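Local coordinates for protein putative isochorismatase (Streptomyces avermitilis, PDB 3KL2) that is of unproven function but is probably a hydrolase of the isochorismatase-like family, at residues Val62-Ala67 / Ile180-Cys185; Pro74-Pro79 / Asp143-Ser148; Glu84-Leu89 / Ala105-Thr110. One frame throughout, in Å; residues are numbered along the deposited sequence.

Contact 1: Val62-Ala67 / Ile180-Cys185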
loop_
_atom_site.group_PDB
_atom_site.type_symbol
_atom_site.label_atom_id
_atom_site.label_comp_id
_atom_site.label_asym_id
_atom_site.label_seq_id
_atom_site.Cartn_x
_atom_site.Cartn_y
_atom_site.Cartn_z
ATOM N N VAL A 62 20.339 -0.565 23.292
ATOM C CA VAL A 62 20.764 0.701 23.912
ATOM C C VAL A 62 22.086 1.133 23.321
ATOM O O VAL A 62 22.211 2.246 22.873
ATOM C CB VAL A 62 20.823 0.619 25.438
ATOM C CG1 VAL A 62 21.424 1.907 26.039
ATOM C CG2 VAL A 62 19.431 0.379 25.983
ATOM N N ALA A 63 23.054 0.229 23.272
ATOM C CA ALA A 63 24.346 0.550 22.703
ATOM C C ALA A 63 24.260 0.941 21.211
ATOM O O ALA A 63 25.116 1.682 20.709
ATOM C CB ALA A 63 25.303 -0.610 22.892
ATOM N N VAL A 64 23.253 0.455 20.492
ATOM C CA VAL A 64 23.161 0.767 19.074
ATOM C C VAL A 64 22.477 2.121 18.910
ATOM O O VAL A 64 22.811 2.907 18.011
ATOM C CB VAL A 64 22.404 -0.306 18.258
ATOM C CG1 VAL A 64 22.203 0.180 16.830
ATOM C CG2 VAL A 64 23.147 -1.645 18.246
ATOM N N VAL A 65 21.520 2.391 19.790
ATOM C CA VAL A 65 20.853 3.676 19.789
ATOM C C VAL A 65 21.871 4.774 20.114
ATOM O O VAL A 65 22.057 5.724 19.332
ATOM C CB VAL A 65 19.677 3.675 20.785
ATOM C CG1 VAL A 65 19.278 5.086 21.142
ATOM C CG2 VAL A 65 18.488 2.883 20.209
ATOM N N ASP A 66 22.543 4.636 21.256
ATOM C CA ASP A 66 23.615 5.578 21.648
ATOM C C ASP A 66 24.545 5.898 20.470
ATOM O O ASP A 66 24.751 7.071 20.144
ATOM C CB ASP A 66 24.425 5.047 22.832
ATOM C CG ASP A 66 23.658 5.091 24.159
ATOM O OD1 ASP A 66 22.522 5.622 24.210
ATOM O OD2 ASP A 66 24.213 4.584 25.173
ATOM N N ALA A 67 25.072 4.875 19.805
ATOM C CA ALA A 67 25.962 5.117 18.668
ATOM C C ALA A 67 25.238 5.826 17.522
ATOM O O ALA A 67 25.827 6.637 16.814
ATOM C CB ALA A 67 26.593 3.844 18.186
ATOM N N ILE A 180 18.426 -3.869 7.266
ATOM C CA ILE A 180 19.440 -4.517 8.086
ATOM C C ILE A 180 18.703 -4.983 9.342
ATOM O O ILE A 180 18.008 -4.184 9.972
ATOM C CB ILE A 180 20.536 -3.529 8.482
ATOM C CG1 ILE A 180 21.385 -3.161 7.277
ATOM C CG2 ILE A 180 21.435 -4.095 9.569
ATOM C CD1 ILE A 180 22.201 -1.913 7.528
ATOM N N THR A 181 18.794 -6.277 9.654
ATOM C CA THR A 181 18.228 -6.821 10.895
ATOM C C THR A 181 19.336 -7.019 11.897
ATOM O O THR A 181 20.374 -7.557 11.559
ATOM C CB THR A 181 17.496 -8.165 10.698
ATOM O OG1 THR A 181 18.334 -9.074 9.974
ATOM C CG2 THR A 181 16.182 -7.944 9.926
ATOM N N LEU A 182 19.089 -6.563 13.117
ATOM C CA LEU A 182 19.994 -6.658 14.215
ATOM C C LEU A 182 19.741 -7.994 14.904
ATOM O O LEU A 182 18.805 -8.121 15.743
ATOM C CB LEU A 182 19.778 -5.510 15.196
ATOM C CG LEU A 182 20.230 -4.094 14.776
ATOM C CD1 LEU A 182 19.578 -3.049 15.636
ATOM C CD2 LEU A 182 21.742 -3.965 14.864
ATOM N N THR A 183 20.573 -8.978 14.552
ATOM C CA THR A 183 20.379 -10.371 14.991
ATOM C C THR A 183 20.402 -10.523 16.506
ATOM O O THR A 183 19.680 -11.361 17.030
ATOM C CB THR A 183 21.433 -11.322 14.368
ATOM O OG1 THR A 183 22.763 -10.882 14.724
ATOM C CG2 THR A 183 21.279 -11.344 12.825
ATOM N N ASP A 184 21.194 -9.703 17.203
ATOM C CA ASP A 184 21.221 -9.713 18.672
ATOM C C ASP A 184 20.456 -8.544 19.324
ATOM O O ASP A 184 20.748 -8.207 20.469
ATOM C CB ASP A 184 22.670 -9.811 19.243
ATOM C CG ASP A 184 23.566 -8.659 18.801
ATOM O OD1 ASP A 184 23.075 -7.835 18.018
ATOM O OD2 ASP A 184 24.761 -8.576 19.203
ATOM N N CYS A 185 19.491 -7.935 18.626
ATOM C CA CYS A 185 18.583 -6.928 19.242
ATOM C C CYS A 185 17.133 -7.260 18.969
ATOM O O CYS A 185 16.287 -6.388 18.850
ATOM C CB CYS A 185 18.875 -5.532 18.731
ATOM S SG CYS A 185 20.484 -4.927 19.095
#
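Val64 points its branched side chain from helix 57-71 straight at Leu182 and Cys185, and its two methyls divide the work between them. CG1, set anti to the backbone N (chi1 173°), heads for the leucine and lies 4.3 Å from Leu182 CD1. CG2 swings to the other partner, with Val64 CG2 4.3 Å from Cys185 SG. Both approaches are made by the outer atoms of the side chains, so helix 57-71 and residues 182-185 meet through a thin apolar layer that buries 96 Å² in all. The two partners stand next to each other because the chain turns a corner here: a type I turn runs from Leu182 to Cys185, closed by the bond from Cys185 N to Leu182 O (3.0 Å). The turn brings Leu182 CD1 within 4.0 Å of Cys185 SG, and the two side chains together present one small apolar surface to the fork of the valine. A short beta-branched residue suits this place, since it offers two methyls close to the helix backbone, while leucine reaches out from the strand and the compact thiol fills in beside it. Around this cluster, Leu182 also packs on Val155 of strand 153-159 and on Val214, and Val64 on Ser211, so helix 57-71 lies against the parallel sheet with helix 211-218 beside it.

Contact 2: Pro74-Pro79 / Asp143-Ser148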
loop_
_atom_site.group_PDB
_atom_site.type_symbol
_atom_site.label_atom_id
_atom_site.label_comp_id
_atom_site.label_asym_id
_atom_site.label_seq_id
_atom_site.Cartn_x
_atom_site.Cartn_y
_atom_site.Cartn_z
ATOM N N PRO A 74 18.493 9.144 12.539
ATOM C CA PRO A 74 17.155 9.166 13.103
ATOM C C PRO A 74 16.821 7.840 13.781
ATOM O O PRO A 74 17.051 6.769 13.214
ATOM C CB PRO A 74 16.270 9.387 11.893
ATOM C CG PRO A 74 17.148 10.086 10.913
ATOM C CD PRO A 74 18.513 9.564 11.128
ATOM N N ILE A 75 16.359 7.936 15.024
ATOM C CA ILE A 75 15.846 6.819 15.766
ATOM C C ILE A 75 14.332 6.929 15.640
ATOM O O ILE A 75 13.788 7.960 15.949
ATOM C CB ILE A 75 16.246 6.943 17.240
ATOM C CG1 ILE A 75 17.773 7.186 17.395
ATOM C CG2 ILE A 75 15.815 5.751 18.012
ATOM C CD1 ILE A 75 18.714 6.185 16.688
ATOM N N MET A 76 13.660 5.877 15.181
ATOM C CA MET A 76 12.200 5.859 15.022
ATOM C C MET A 76 11.562 4.741 15.867
ATOM O O MET A 76 11.889 3.590 15.661
ATOM C CB MET A 76 11.886 5.579 13.576
ATOM C CG MET A 76 12.380 6.663 12.626
ATOM S SD MET A 76 11.747 6.451 10.986
ATOM C CE MET A 76 12.652 7.786 10.258
ATOM N N HIS A 77 10.648 5.070 16.791
ATOM C CA HIS A 77 10.019 4.074 17.666
ATOM C C HIS A 77 8.672 3.676 17.121
ATOM O O HIS A 77 7.878 4.522 16.727
ATOM C CB HIS A 77 9.777 4.652 19.079
ATOM C CG HIS A 77 11.018 5.063 19.820
ATOM N ND1 HIS A 77 11.787 4.173 20.541
ATOM C CD2 HIS A 77 11.577 6.285 20.011
ATOM C CE1 HIS A 77 12.775 4.829 21.127
ATOM N NE2 HIS A 77 12.672 6.111 20.822
ATOM N N ALA A 78 8.372 2.384 17.177
ATOM C CA ALA A 78 7.153 1.859 16.589
ATOM C C ALA A 78 6.448 1.030 17.627
ATOM O O ALA A 78 6.542 -0.180 17.622
ATOM C CB ALA A 78 7.454 1.056 15.337
ATOM N N PRO A 79 5.739 1.698 18.551
ATOM C CA PRO A 79 4.970 1.015 19.569
ATOM C C PRO A 79 3.635 0.612 19.019
ATOM O O PRO A 79 3.146 1.235 18.091
ATOM C CB PRO A 79 4.815 2.083 20.658
ATOM C CG PRO A 79 4.696 3.349 19.913
ATOM C CD PRO A 79 5.616 3.153 18.669
ATOM N N ASP A 143 6.236 4.327 6.266
ATOM C CA ASP A 143 6.639 4.473 4.870
ATOM C C ASP A 143 6.667 5.937 4.430
ATOM O O ASP A 143 7.666 6.399 3.824
ATOM C CB ASP A 143 5.665 3.776 3.946
ATOM C CG ASP A 143 6.291 3.395 2.619
ATOM O OD1 ASP A 143 7.530 3.483 2.459
ATOM O OD2 ASP A 143 5.533 2.909 1.773
ATOM N N PHE A 144 5.593 6.673 4.742
ATOM C CA PHE A 144 5.554 8.105 4.448
ATOM C C PHE A 144 6.761 8.908 5.002
ATOM O O PHE A 144 7.341 9.725 4.317
ATOM C CB PHE A 144 4.294 8.710 5.005
ATOM C CG PHE A 144 4.086 10.108 4.603
ATOM C CD1 PHE A 144 3.195 10.425 3.585
ATOM C CD2 PHE A 144 4.778 11.126 5.235
ATOM C CE1 PHE A 144 3.001 11.753 3.223
ATOM C CE2 PHE A 144 4.595 12.435 4.856
ATOM C CZ PHE A 144 3.730 12.754 3.877
ATOM N N ILE A 145 7.119 8.655 6.243
ATOM C CA ILE A 145 8.138 9.438 6.908
ATOM C C ILE A 145 9.513 9.073 6.362
ATOM O O ILE A 145 10.321 9.961 6.110
ATOM C CB ILE A 145 8.046 9.268 8.454
ATOM C CG1 ILE A 145 6.768 9.940 8.946
ATOM C CG2 ILE A 145 9.327 9.803 9.173
ATOM C CD1 ILE A 145 6.370 9.679 10.382
ATOM N N LEU A 146 9.784 7.782 6.172
ATOM C CA LEU A 146 11.061 7.371 5.627
ATOM C C LEU A 146 11.243 7.949 4.238
ATOM O O LEU A 146 12.312 8.477 3.896
ATOM C CB LEU A 146 11.165 5.854 5.503
ATOM C CG LEU A 146 11.228 5.002 6.781
ATOM C CD1 LEU A 146 11.064 3.576 6.363
ATOM C CD2 LEU A 146 12.505 5.197 7.597
ATOM N N ARG A 147 10.245 7.780 3.390
ATOM C CA ARG A 147 10.407 8.273 2.038
ATOM C C ARG A 147 10.505 9.791 2.040
ATOM O O ARG A 147 11.350 10.342 1.328
ATOM C CB ARG A 147 9.265 7.843 1.126
ATOM C CG ARG A 147 9.181 6.342 0.913
ATOM C CD ARG A 147 10.493 5.727 0.529
ATOM N NE ARG A 147 10.299 4.406 -0.090
ATOM C CZ ARG A 147 11.277 3.669 -0.617
ATOM N NH1 ARG A 147 12.530 4.094 -0.638
ATOM N NH2 ARG A 147 10.987 2.506 -1.148
ATOM N N SER A 148 9.685 10.471 2.853
ATOM C CA SER A 148 9.771 11.940 2.893
ATOM C C SER A 148 11.161 12.405 3.319
ATOM O O SER A 148 11.663 13.375 2.777
ATOM C CB SER A 148 8.706 12.534 3.823
ATOM O OG SER A 148 8.569 13.934 3.648
#
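Met76 reaches across from strand 75-78 to Ile145 and Leu146 on helix 142-149. Its CB leaves the strand toward the helix, and CG, anti to the carbonyl carbon (chi1 -64°), carries the chain onward. Beyond CG the chain is extended, which delivers the sulfur and the terminal methyl to the helix surface. Met76 SD lies 3.7 Å from Leu146 CD2. The tip, CE, touches both residues: Met76 CE is 3.7 Å from the same Leu146 CD2 and 4.0 Å from CG2 of Ile145. The methionine and isoleucine side chains run antiparallel alongside one another, whereas leucine runs slantwise to the methionine, bringing in CD2 from a CB that does not itself aim at the strand. A long unbranched residue fits here, because the backbones remain well apart, with 9.6 Å between Met76 CA and Leu146 CA. Ile126, on the neighbouring strand 126-127, touches both Met76 and Ile145 and extends the same apolar layer, in which a helix packs on the parallel sheet of an alpha/beta fold. The same helix also borders a neighbouring subunit, where Ser148 OG bonds to Thr90 N of that chain. Across the contact itself there is neither hydrogen bond nor charge pair, so these three buried side chains meet by van der Waals contact and exclusion of water, and shape rather than bond direction sets the fit.

Contact 3: Glu84-Leu89 / Ala105-Thr110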
loop_
_atom_site.group_PDB
_atom_site.type_symbol
_atom_site.label_atom_id
_atom_site.label_comp_id
_atom_site.label_asym_id
_atom_site.label_seq_id
_atom_site.Cartn_x
_atom_site.Cartn_y
_atom_site.Cartn_z
ATOM N N GLU A 84 -8.882 1.382 24.505
ATOM C CA GLU A 84 -9.475 0.486 25.490
ATOM C C GLU A 84 -10.802 -0.051 24.997
ATOM O O GLU A 84 -11.613 0.700 24.496
ATOM C CB GLU A 84 -9.695 1.244 26.826
ATOM C CG GLU A 84 -10.141 0.421 28.046
ATOM C CD GLU A 84 -10.182 1.316 29.300
ATOM O OE1 GLU A 84 -9.080 1.776 29.725
ATOM O OE2 GLU A 84 -11.304 1.600 29.811
ATOM N N GLY A 85 -11.017 -1.344 25.214
ATOM C CA GLY A 85 -12.185 -2.071 24.738
ATOM C C GLY A 85 -11.917 -2.770 23.399
ATOM O O GLY A 85 -12.706 -3.562 22.970
ATOM N N TYR A 86 -10.803 -2.472 22.748
ATOM C CA TYR A 86 -10.454 -3.087 21.443
ATOM C C TYR A 86 -11.485 -2.848 20.339
ATOM O O TYR A 86 -11.589 -3.623 19.393
ATOM C CB TYR A 86 -10.120 -4.601 21.598
ATOM C CG TYR A 86 -8.898 -4.815 22.470
ATOM C CD1 TYR A 86 -7.625 -4.693 21.949
ATOM C CD2 TYR A 86 -9.017 -5.086 23.823
ATOM C CE1 TYR A 86 -6.523 -4.836 22.735
ATOM C CE2 TYR A 86 -7.868 -5.241 24.623
ATOM C CZ TYR A 86 -6.639 -5.118 24.063
ATOM O OH TYR A 86 -5.480 -5.259 24.832
ATOM N N GLY A 87 -12.206 -1.746 20.427
ATOM C CA GLY A 87 -13.299 -1.451 19.477
ATOM C C GLY A 87 -12.801 -1.040 18.070
ATOM O O GLY A 87 -13.634 -0.879 17.147
ATOM N N GLU A 88 -11.474 -0.892 17.926
ATOM C CA GLU A 88 -10.826 -0.616 16.640
ATOM C C GLU A 88 -10.568 -1.889 15.824
ATOM O O GLU A 88 -10.146 -1.790 14.646
ATOM C CB GLU A 88 -9.453 0.114 16.811
ATOM C CG GLU A 88 -9.533 1.432 17.625
ATOM C CD GLU A 88 -8.172 1.964 18.060
ATOM O OE1 GLU A 88 -7.376 1.233 18.696
ATOM O OE2 GLU A 88 -7.884 3.142 17.777
ATOM N N LEU A 89 -10.741 -3.059 16.461
ATOM C CA LEU A 89 -10.512 -4.364 15.825
ATOM C C LEU A 89 -11.836 -5.066 15.672
ATOM O O LEU A 89 -12.775 -4.758 16.396
ATOM C CB LEU A 89 -9.630 -5.250 16.670
ATOM C CG LEU A 89 -8.220 -4.748 16.960
ATOM C CD1 LEU A 89 -7.434 -5.866 17.707
ATOM C CD2 LEU A 89 -7.469 -4.248 15.700
ATOM N N ALA A 105 -3.471 -6.821 26.313
ATOM C CA ALA A 105 -2.115 -6.255 26.115
ATOM C C ALA A 105 -2.115 -4.975 25.267
ATOM O O ALA A 105 -2.944 -4.780 24.403
ATOM C CB ALA A 105 -1.219 -7.296 25.457
ATOM N N PHE A 106 -1.153 -4.114 25.531
ATOM C CA PHE A 106 -1.010 -2.847 24.829
ATOM C C PHE A 106 -2.251 -1.907 24.851
ATOM O O PHE A 106 -2.589 -1.276 23.841
ATOM C CB PHE A 106 -0.550 -3.101 23.409
ATOM C CG PHE A 106 0.621 -4.000 23.307
ATOM C CD1 PHE A 106 0.476 -5.295 22.884
ATOM C CD2 PHE A 106 1.882 -3.535 23.542
ATOM C CE1 PHE A 106 1.576 -6.125 22.735
ATOM C CE2 PHE A 106 2.976 -4.368 23.403
ATOM C CZ PHE A 106 2.822 -5.640 23.004
ATOM N N VAL A 107 -2.915 -1.790 26.001
ATOM C CA VAL A 107 -4.023 -0.837 26.107
ATOM C C VAL A 107 -3.411 0.585 26.158
ATOM O O VAL A 107 -2.460 0.840 26.905
ATOM C CB VAL A 107 -4.948 -1.140 27.317
ATOM C CG1 VAL A 107 -6.150 -0.213 27.337
ATOM C CG2 VAL A 107 -5.470 -2.612 27.281
ATOM N N LYS A 108 -3.921 1.485 25.322
ATOM C CA LYS A 108 -3.541 2.927 25.358
ATOM C C LYS A 108 -3.690 3.534 26.751
ATOM O O LYS A 108 -4.740 3.380 27.388
ATOM C CB LYS A 108 -4.427 3.762 24.425
ATOM C CG LYS A 108 -3.928 3.859 23.004
ATOM C CD LYS A 108 -4.602 5.043 22.235
ATOM C CE LYS A 108 -3.518 5.935 21.540
ATOM N NZ LYS A 108 -2.664 5.159 20.524
ATOM N N GLY A 109 -2.646 4.222 27.213
ATOM C CA GLY A 109 -2.684 4.934 28.525
ATOM C C GLY A 109 -2.414 4.064 29.765
ATOM O O GLY A 109 -2.819 4.422 30.899
ATOM N N THR A 110 -1.748 2.927 29.544
ATOM C CA THR A 110 -1.302 2.019 30.616
ATOM C C THR A 110 0.200 1.951 30.613
ATOM O O THR A 110 0.859 2.292 29.649
ATOM C CB THR A 110 -1.789 0.586 30.421
ATOM O OG1 THR A 110 -1.256 0.065 29.179
ATOM C CG2 THR A 110 -3.297 0.529 30.417
#
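Tyr86 gives its hydroxyl to the backbone of Ala105, with 2.6 Å between Tyr86 OH and Ala105 O. Ala105 O lies at the edge of the Tyr86 ring, in its plane. Seen from the carbonyl, the hydroxyl approaches at a C=O...O angle of 121° but sits 37° above the carbonyl plane, off the lone-pair direction. Beside this bond, Val107 CG2 comes within 3.6 Å of Tyr86 OH and meets the ring obliquely. The other methyl, anti to the backbone N (chi1 -175°), goes to the glutamate: Val107 CG1 lies 3.9 Å from Glu84 CB, so the aliphatic part of Glu84 does the packing and its carboxylate can stay at the surface. Both segments belong to the long excursion between strands 75-78 and 126-127 of the alpha/beta fold, and each ends in a beta turn, type I from Tyr86 to Leu89 and type II from Val107 to Thr110. Gly109 suits the second turn by its positive phi, and Thr110 OG1 braces it with a 2.7 Å bond to Val107 O, on a lone pair in the carbonyl plane. A phenylalanine in place of Tyr86 would probably leave Ala105 O without this hydrogen bond and weaken the tie between the two loops. Further out, Val100 and Val101 of helix 96-103 pack on the Tyr86 side chain, and Phe106 N bonds to Glu36 OE1. Lys108 NZ hydrogen-bonds to Thr81 OG1 and forms a salt bridge to Glu129 of a neighbouring subunit, whose Lys149 bonds to Gly87 O.

How the contacts relate
Contacts 1 and 2 are wholly buried and alike in chemistry: each sets a helix against the same parallel sheet through a few apolar side chains, with no polar bond across. They also touch, through Val65 and Ile75, since helix 57-71 leads directly into strand 75-78. Contact 3 is a partly exposed pairing of loops, its centre about 19 Å from the centre of the chain, on the opposite side of it from contact 1. It buries roughly twice the area of either and includes a hydrogen bond to the backbone. Contacts 2 and 3 both border the second subunit, where Ile145 of one chain packs on Glu88 of the other, whereas no other chain touches contact 1.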